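Local coordinates for probable thiol peroxidase (Aquifex aeolicus, PDB 2YZH), which probably reduces hydrogen peroxide and organic hydroperoxides to water and alcohols with electrons from thioredoxin, as a homodimeric Tpx-type peroxiredoxin, at the interface of chains A and B. Sequence-based numbering; all coordinates share one arbitrary frame. Chains: chain A/B, Probable thiol peroxidase.

Contact 1: the interface of chains A and B. Residues chain A 57, 59-60, 88, 95; chain B 89, 91-92, 95.
B:Phe91, in the first turn of helix 90-100, lays its ring against the loop that leads into the active-site helix of chain A. CB of A:Ser57 and methyl CG2 of A:Thr60 lie over the same face of the ring, near CD2 (3.4 Å from A:Ser57 CB) and CD1 respectively. With CG anti to the carbonyl carbon (chi1 -51°), the ring turns toward chain A, and its CB is left to pack on CB of A:Asp59. Alongside, the side chain of B:Leu89 crosses that of A:Asp88 at about a right angle, its CD1 touching OD1 at 3.4 Å. Behind the apolar centre, OG of A:Ser57 gives a 2.6 Å hydrogen bond to OD1 of A:Asp88 on its syn side and accepts one from the backbone N of A:Asp59, pinning the loop. At the rim, OD2 of A:Asp59 makes a salt bridge within chain A to NH2 of A:Arg95 at 2.9 Å, over the methyl of B:Ala92; OD1 makes a longer one across to NE of B:Arg95 at 3.4 Å, with a weak hydrogen bond. Carboxylate and guanidinium planes stand 65° apart, and O of A:Asp59 sits over the B:Arg95 guanidinium centre. This dimer contact probably braces the segment just ahead of the peroxidatic A:Cys63.

Contact 2: the interface of chains A and B. Residues chain A 89, 111; chain B 56-57, 87-88, 129-131.
A:Leu89 and A:Phe111 reach over to chain B, where B:Ile131 meets both. Methyl CD1 of B:Ile131 touches the ring of A:Phe111 at CE1, 3.5 Å away, the two side chains crossing at about a right angle. The same methyl meets CD2 of A:Leu89 tip to tip at 3.8 Å. The other branch of A:Leu89 goes elsewhere: CD1 lies 3.7 Å from CA of B:Asp88, while CG rests on the carbonyl O of B:Met87. The leucine thus rests on the B:Met87–B:Asp88 peptide, and CB of B:Met87 lies near both its methyls. Within chain A, CD2 of A:Leu89 sits 3.6 Å above one face of A:Phe111, toward the rim. The ring's CG stands between backbone N and carbonyl carbon (chi1 89°), which puts CE1 and CZ by B:Ile131, whose CD1 lies near the rim on the same face that CD2 of A:Leu89 covers; the carbonyl O of B:Lys129 lies closer to the ring plane. One layer out, B:Ser57 holds the B:Asp88 carboxylate as its twin does in chain A, tying it to the loop that follows B:Pro56. The patch supplies apolar contact to the homodimer and rests on loops close to the active-site B:Cys63.

Contact 3: the interface of chains A and B. Residues chain A 126-131; chain B 111-112.
B:Phe111 and B:Arg112 present two flat groups to the loop 126-131 of chain A. One face of the B:Phe111 ring carries CB of B:Arg112, 4.0 Å above its centre, and the carbonyl carbon of A:Gly130 lies at the ring edge, in plane. CE1 meets methyl CG2 of A:Ile131 at 3.7 Å. The guanidinium of B:Arg112 works through its edge, where the carbonyl oxygens of A:Ala127 and A:Lys129 and water 1 all lie. NE and NH2 grip O of A:Lys129 side-on, at 3.0 and 2.9 Å; NH2 comes in the carbonyl plane on a lone pair, NE from above that plane. NH2 also donates to O of A:Ala127 at 2.9 Å, but from 62° out of its carbonyl plane. Water 1 joins the same oxygen to NH1, 2.9 Å from each, so the edge-on guanidinium is fixed in its rotation. The arginine chain extends from its backbone and bends at chi3 (-76°), turning the head to the carbonyls. CE of A:Lys129 packs across CD of B:Arg112 at 3.7 Å. The site joins two loops: the chain A one precedes strand 135-139, and the chain B pair lies just past strand 106-109.

Contact 1: the interface of chains A and B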
loop_
_atom_site.group_PDB
_atom_site.type_symbol
_atom_site.label_atom_id
_atom_site.label_comp_id
_atom_site.label_asym_id
_atom_site.label_seq_id
_atom_site.Cartn_x
_atom_site.Cartn_y
_atom_site.Cartn_z
ATOM N N SER A 57 -11.724 15.152 1.061
ATOM C CA SER A 57 -11.293 15.712 -0.214
ATOM C C SER A 57 -11.612 17.189 -0.347
ATOM O O SER A 57 -12.720 17.620 -0.038
ATOM C CB SER A 57 -11.949 14.979 -1.379
ATOM O OG SER A 57 -11.671 15.651 -2.600
ATOM N N ASP A 59 -12.069 18.617 -2.969
ATOM C CA ASP A 59 -12.982 18.741 -4.098
ATOM C C ASP A 59 -14.438 18.508 -3.705
ATOM O O ASP A 59 -15.257 18.107 -4.530
ATOM C CB ASP A 59 -12.594 17.771 -5.220
ATOM C CG ASP A 59 -11.518 18.333 -6.132
ATOM O OD1 ASP A 59 -11.657 19.501 -6.561
ATOM O OD2 ASP A 59 -10.542 17.609 -6.433
ATOM N N THR A 60 -14.751 18.754 -2.438
ATOM C CA THR A 60 -16.113 18.599 -1.942
ATOM C C THR A 60 -16.496 19.892 -1.231
ATOM O O THR A 60 -15.649 20.553 -0.629
ATOM C CB THR A 60 -16.241 17.406 -0.962
ATOM O OG1 THR A 60 -15.348 17.588 0.142
ATOM C CG2 THR A 60 -15.915 16.099 -1.667
ATOM N N ASP A 88 -6.240 13.643 -1.785
ATOM C CA ASP A 88 -6.302 14.264 -3.115
ATOM C C ASP A 88 -4.868 14.287 -3.636
ATOM O O ASP A 88 -3.933 14.407 -2.850
ATOM C CB ASP A 88 -6.770 15.729 -3.052
ATOM C CG ASP A 88 -8.197 15.889 -2.573
ATOM O OD1 ASP A 88 -9.114 15.326 -3.204
ATOM O OD2 ASP A 88 -8.400 16.601 -1.565
ATOM N N ARG A 95 -4.798 23.111 -7.873
ATOM C CA ARG A 95 -5.938 23.733 -8.534
ATOM C C ARG A 95 -6.827 24.410 -7.494
ATOM O O ARG A 95 -7.417 25.463 -7.754
ATOM C CB ARG A 95 -6.733 22.668 -9.293
ATOM C CG ARG A 95 -8.074 23.131 -9.836
ATOM C CD ARG A 95 -8.837 21.966 -10.448
ATOM N NE ARG A 95 -8.863 20.814 -9.548
ATOM C CZ ARG A 95 -9.591 19.720 -9.745
ATOM N NH1 ARG A 95 -10.368 19.618 -10.818
ATOM N NH2 ARG A 95 -9.539 18.722 -8.872
ATOM N N LEU B 89 -8.369 11.150 -7.160
ATOM C CA LEU B 89 -9.487 10.632 -6.374
ATOM C C LEU B 89 -10.713 10.808 -7.253
ATOM O O LEU B 89 -10.727 11.659 -8.145
ATOM C CB LEU B 89 -9.701 11.428 -5.082
ATOM C CG LEU B 89 -8.724 11.264 -3.923
ATOM C CD1 LEU B 89 -9.289 11.997 -2.713
ATOM C CD2 LEU B 89 -8.527 9.777 -3.593
ATOM N N PHE B 91 -13.407 12.233 -6.711
ATOM C CA PHE B 91 -13.960 13.583 -6.603
ATOM C C PHE B 91 -13.397 14.540 -7.645
ATOM O O PHE B 91 -14.108 15.409 -8.139
ATOM C CB PHE B 91 -13.724 14.123 -5.197
ATOM C CG PHE B 91 -14.173 13.184 -4.122
ATOM C CD1 PHE B 91 -15.523 12.891 -3.956
ATOM C CD2 PHE B 91 -13.243 12.545 -3.309
ATOM C CE1 PHE B 91 -15.941 11.972 -2.996
ATOM C CE2 PHE B 91 -13.649 11.627 -2.348
ATOM C CZ PHE B 91 -15.001 11.340 -2.193
ATOM N N ALA B 92 -12.123 14.374 -7.982
ATOM C CA ALA B 92 -11.491 15.224 -8.984
ATOM C C ALA B 92 -11.910 14.763 -10.375
ATOM O O ALA B 92 -12.109 15.579 -11.273
ATOM C CB ALA B 92 -9.977 15.165 -8.845
ATOM N N ARG B 95 -15.401 16.131 -11.207
ATOM C CA ARG B 95 -15.356 17.543 -11.575
ATOM C C ARG B 95 -14.833 17.684 -13.002
ATOM O O ARG B 95 -15.301 18.536 -13.764
ATOM C CB ARG B 95 -14.445 18.299 -10.608
ATOM C CG ARG B 95 -14.733 17.975 -9.150
ATOM C CD ARG B 95 -15.594 19.022 -8.461
ATOM N NE ARG B 95 -14.763 19.997 -7.761
ATOM C CZ ARG B 95 -15.226 20.894 -6.898
ATOM N NH1 ARG B 95 -16.523 20.947 -6.623
ATOM N NH2 ARG B 95 -14.388 21.732 -6.303
#

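Contact 2: the interface of chains A and B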
loop_
_atom_site.group_PDB
_atom_site.type_symbol
_atom_site.label_atom_id
_atom_site.label_comp_id
_atom_site.label_asym_id
_atom_site.label_seq_id
_atom_site.Cartn_x
_atom_site.Cartn_y
_atom_site.Cartn_z
ATOM N N LEU A 89 -4.684 14.175 -4.949
ATOM C CA LEU A 89 -3.335 14.242 -5.492
ATOM C C LEU A 89 -2.923 15.710 -5.416
ATOM O O LEU A 89 -3.773 16.596 -5.334
ATOM C CB LEU A 89 -3.299 13.783 -6.951
ATOM C CG LEU A 89 -3.487 12.296 -7.263
ATOM C CD1 LEU A 89 -3.250 12.079 -8.754
ATOM C CD2 LEU A 89 -2.510 11.447 -6.448
ATOM N N PHE A 111 -1.159 10.824 -0.511
ATOM C CA PHE A 111 -1.316 9.742 -1.484
ATOM C C PHE A 111 -0.124 8.794 -1.588
ATOM O O PHE A 111 -0.297 7.589 -1.780
ATOM C CB PHE A 111 -1.602 10.322 -2.877
ATOM C CG PHE A 111 -0.357 10.617 -3.684
ATOM C CD1 PHE A 111 0.183 9.651 -4.532
ATOM C CD2 PHE A 111 0.296 11.841 -3.561
ATOM C CE1 PHE A 111 1.360 9.901 -5.246
ATOM C CE2 PHE A 111 1.470 12.098 -4.268
ATOM C CZ PHE A 111 2.003 11.127 -5.112
ATOM N N PRO B 56 -1.126 10.370 -15.694
ATOM C CA PRO B 56 -0.656 10.859 -14.398
ATOM C C PRO B 56 -1.780 11.530 -13.605
ATOM O O PRO B 56 -1.994 11.220 -12.438
ATOM C CB PRO B 56 0.445 11.843 -14.787
ATOM C CG PRO B 56 1.014 11.223 -16.014
ATOM C CD PRO B 56 -0.222 10.796 -16.778
ATOM N N SER B 57 -2.501 12.449 -14.240
ATOM C CA SER B 57 -3.589 13.143 -13.556
ATOM C C SER B 57 -4.460 13.964 -14.491
ATOM O O SER B 57 -3.957 14.748 -15.300
ATOM C CB SER B 57 -3.034 14.071 -12.479
ATOM O OG SER B 57 -4.076 14.829 -11.880
ATOM N N MET B 87 -4.490 8.062 -10.708
ATOM C CA MET B 87 -4.512 7.998 -9.258
ATOM C C MET B 87 -5.326 9.148 -8.665
ATOM O O MET B 87 -5.354 9.318 -7.453
ATOM C CB MET B 87 -3.086 8.030 -8.694
ATOM C CG MET B 87 -2.249 6.804 -9.041
ATOM S SD MET B 87 -3.046 5.265 -8.528
ATOM C CE MET B 87 -2.505 5.124 -6.830
ATOM N N ASP B 88 -5.975 9.938 -9.516
ATOM C CA ASP B 88 -6.808 11.051 -9.040
ATOM C C ASP B 88 -7.927 10.451 -8.202
ATOM O O ASP B 88 -8.388 9.355 -8.506
ATOM C CB ASP B 88 -7.489 11.781 -10.204
ATOM C CG ASP B 88 -6.513 12.477 -11.125
ATOM O OD1 ASP B 88 -5.761 13.346 -10.645
ATOM O OD2 ASP B 88 -6.514 12.159 -12.331
ATOM N N LYS B 129 6.769 9.824 -8.334
ATOM C CA LYS B 129 6.753 8.465 -7.800
ATOM C C LYS B 129 5.373 8.194 -7.190
ATOM O O LYS B 129 4.842 9.027 -6.456
ATOM C CB LYS B 129 7.826 8.287 -6.727
ATOM C CG LYS B 129 7.912 6.853 -6.228
ATOM C CD LYS B 129 8.891 6.679 -5.081
ATOM C CE LYS B 129 8.327 7.218 -3.784
ATOM N NZ LYS B 129 8.983 6.558 -2.618
ATOM N N GLY B 130 4.793 7.039 -7.509
ATOM C CA GLY B 130 3.482 6.695 -6.978
ATOM C C GLY B 130 2.323 7.035 -7.901
ATOM O O GLY B 130 1.170 6.705 -7.611
ATOM N N ILE B 131 2.639 7.704 -9.008
ATOM C CA ILE B 131 1.660 8.127 -10.009
ATOM C C ILE B 131 1.766 7.199 -11.223
ATOM O O ILE B 131 2.772 6.516 -11.392
ATOM C CB ILE B 131 1.950 9.597 -10.438
ATOM C CG1 ILE B 131 1.805 10.521 -9.225
ATOM C CG2 ILE B 131 1.011 10.044 -11.540
ATOM C CD1 ILE B 131 0.429 10.461 -8.576
#

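Contact 3: the interface of chains A and B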
loop_
_atom_site.group_PDB
_atom_site.type_symbol
_atom_site.label_atom_id
_atom_site.label_comp_id
_atom_site.label_asym_id
_atom_site.label_seq_id
_atom_site.Cartn_x
_atom_site.Cartn_y
_atom_site.Cartn_z
ATOM N N GLY A 126 -17.093 0.945 3.456
ATOM C CA GLY A 126 -18.034 1.800 2.760
ATOM C C GLY A 126 -17.503 2.448 1.500
ATOM O O GLY A 126 -16.384 2.177 1.064
ATOM N N ALA A 127 -18.312 3.323 0.918
ATOM C CA ALA A 127 -17.941 4.002 -0.313
ATOM C C ALA A 127 -16.705 4.888 -0.179
ATOM O O ALA A 127 -16.047 5.183 -1.178
ATOM C CB ALA A 127 -19.118 4.825 -0.826
ATOM N N LEU A 128 -16.384 5.310 1.043
ATOM C CA LEU A 128 -15.221 6.174 1.246
ATOM C C LEU A 128 -13.983 5.453 1.764
ATOM O O LEU A 128 -13.021 6.099 2.178
ATOM C CB LEU A 128 -15.575 7.325 2.197
ATOM C CG LEU A 128 -16.775 8.171 1.763
ATOM C CD1 LEU A 128 -17.017 9.271 2.802
ATOM C CD2 LEU A 128 -16.522 8.770 0.386
ATOM N N LYS A 129 -13.992 4.122 1.742
ATOM C CA LYS A 129 -12.833 3.373 2.214
ATOM C C LYS A 129 -11.582 3.855 1.481
ATOM O O LYS A 129 -11.596 4.023 0.268
ATOM C CB LYS A 129 -12.997 1.873 1.949
ATOM C CG LYS A 129 -11.807 1.069 2.445
ATOM C CD LYS A 129 -11.934 -0.425 2.177
ATOM C CE LYS A 129 -11.778 -0.751 0.704
ATOM N NZ LYS A 129 -11.317 -2.164 0.521
ATOM N N GLY A 130 -10.504 4.086 2.215
ATOM C CA GLY A 130 -9.290 4.521 1.555
ATOM C C GLY A 130 -8.977 5.999 1.673
ATOM O O GLY A 130 -7.845 6.400 1.404
ATOM N N ILE A 131 -9.958 6.819 2.040
ATOM C CA ILE A 131 -9.679 8.243 2.201
ATOM C C ILE A 131 -9.710 8.615 3.686
ATOM O O ILE A 131 -10.057 7.787 4.533
ATOM C CB ILE A 131 -10.652 9.140 1.380
ATOM C CG1 ILE A 131 -12.070 9.065 1.936
ATOM C CG2 ILE A 131 -10.612 8.733 -0.097
ATOM C CD1 ILE A 131 -13.019 10.033 1.243
ATOM N N PHE B 111 -6.871 4.771 -6.960
ATOM C CA PHE B 111 -6.376 5.143 -5.640
ATOM C C PHE B 111 -6.544 4.079 -4.565
ATOM O O PHE B 111 -5.712 3.962 -3.671
ATOM C CB PHE B 111 -7.063 6.435 -5.157
ATOM C CG PHE B 111 -8.313 6.196 -4.331
ATOM C CD1 PHE B 111 -8.241 6.121 -2.939
ATOM C CD2 PHE B 111 -9.549 6.014 -4.948
ATOM C CE1 PHE B 111 -9.382 5.870 -2.171
ATOM C CE2 PHE B 111 -10.701 5.762 -4.190
ATOM C CZ PHE B 111 -10.617 5.690 -2.800
ATOM N N ARG B 112 -7.611 3.297 -4.654
ATOM C CA ARG B 112 -7.885 2.331 -3.605
ATOM C C ARG B 112 -6.971 1.126 -3.499
ATOM O O ARG B 112 -6.533 0.785 -2.401
ATOM C CB ARG B 112 -9.348 1.884 -3.696
ATOM C CG ARG B 112 -9.808 0.983 -2.564
ATOM C CD ARG B 112 -11.331 0.891 -2.564
ATOM N NE ARG B 112 -11.933 2.104 -2.012
ATOM C CZ ARG B 112 -13.184 2.490 -2.245
ATOM N NH1 ARG B 112 -13.971 1.760 -3.028
ATOM N NH2 ARG B 112 -13.654 3.600 -1.688
HETATM O O HOH W 1 -16.382 3.261 -3.357
#

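The three contacts are parts of one two-fold symmetric interface: the C-alpha centres of contact 1 lie about 13 Å from those of contacts 2 and 3, which are about 15 Å apart. Leu89 and Asp88 appear in both contacts 1 and 2 with the chains exchanged, and Phe111 and the 129-131 loop likewise link contacts 2 and 3. The centres of contacts 1 and 2 lie about 9 and 10 Å from A:Cys63 and B:Cys63 respectively; contact 3 is farther, about 14 Å from A:Cys63. Dimer formation therefore probably supports loops near both active sites, and may help to order them for peroxide reduction.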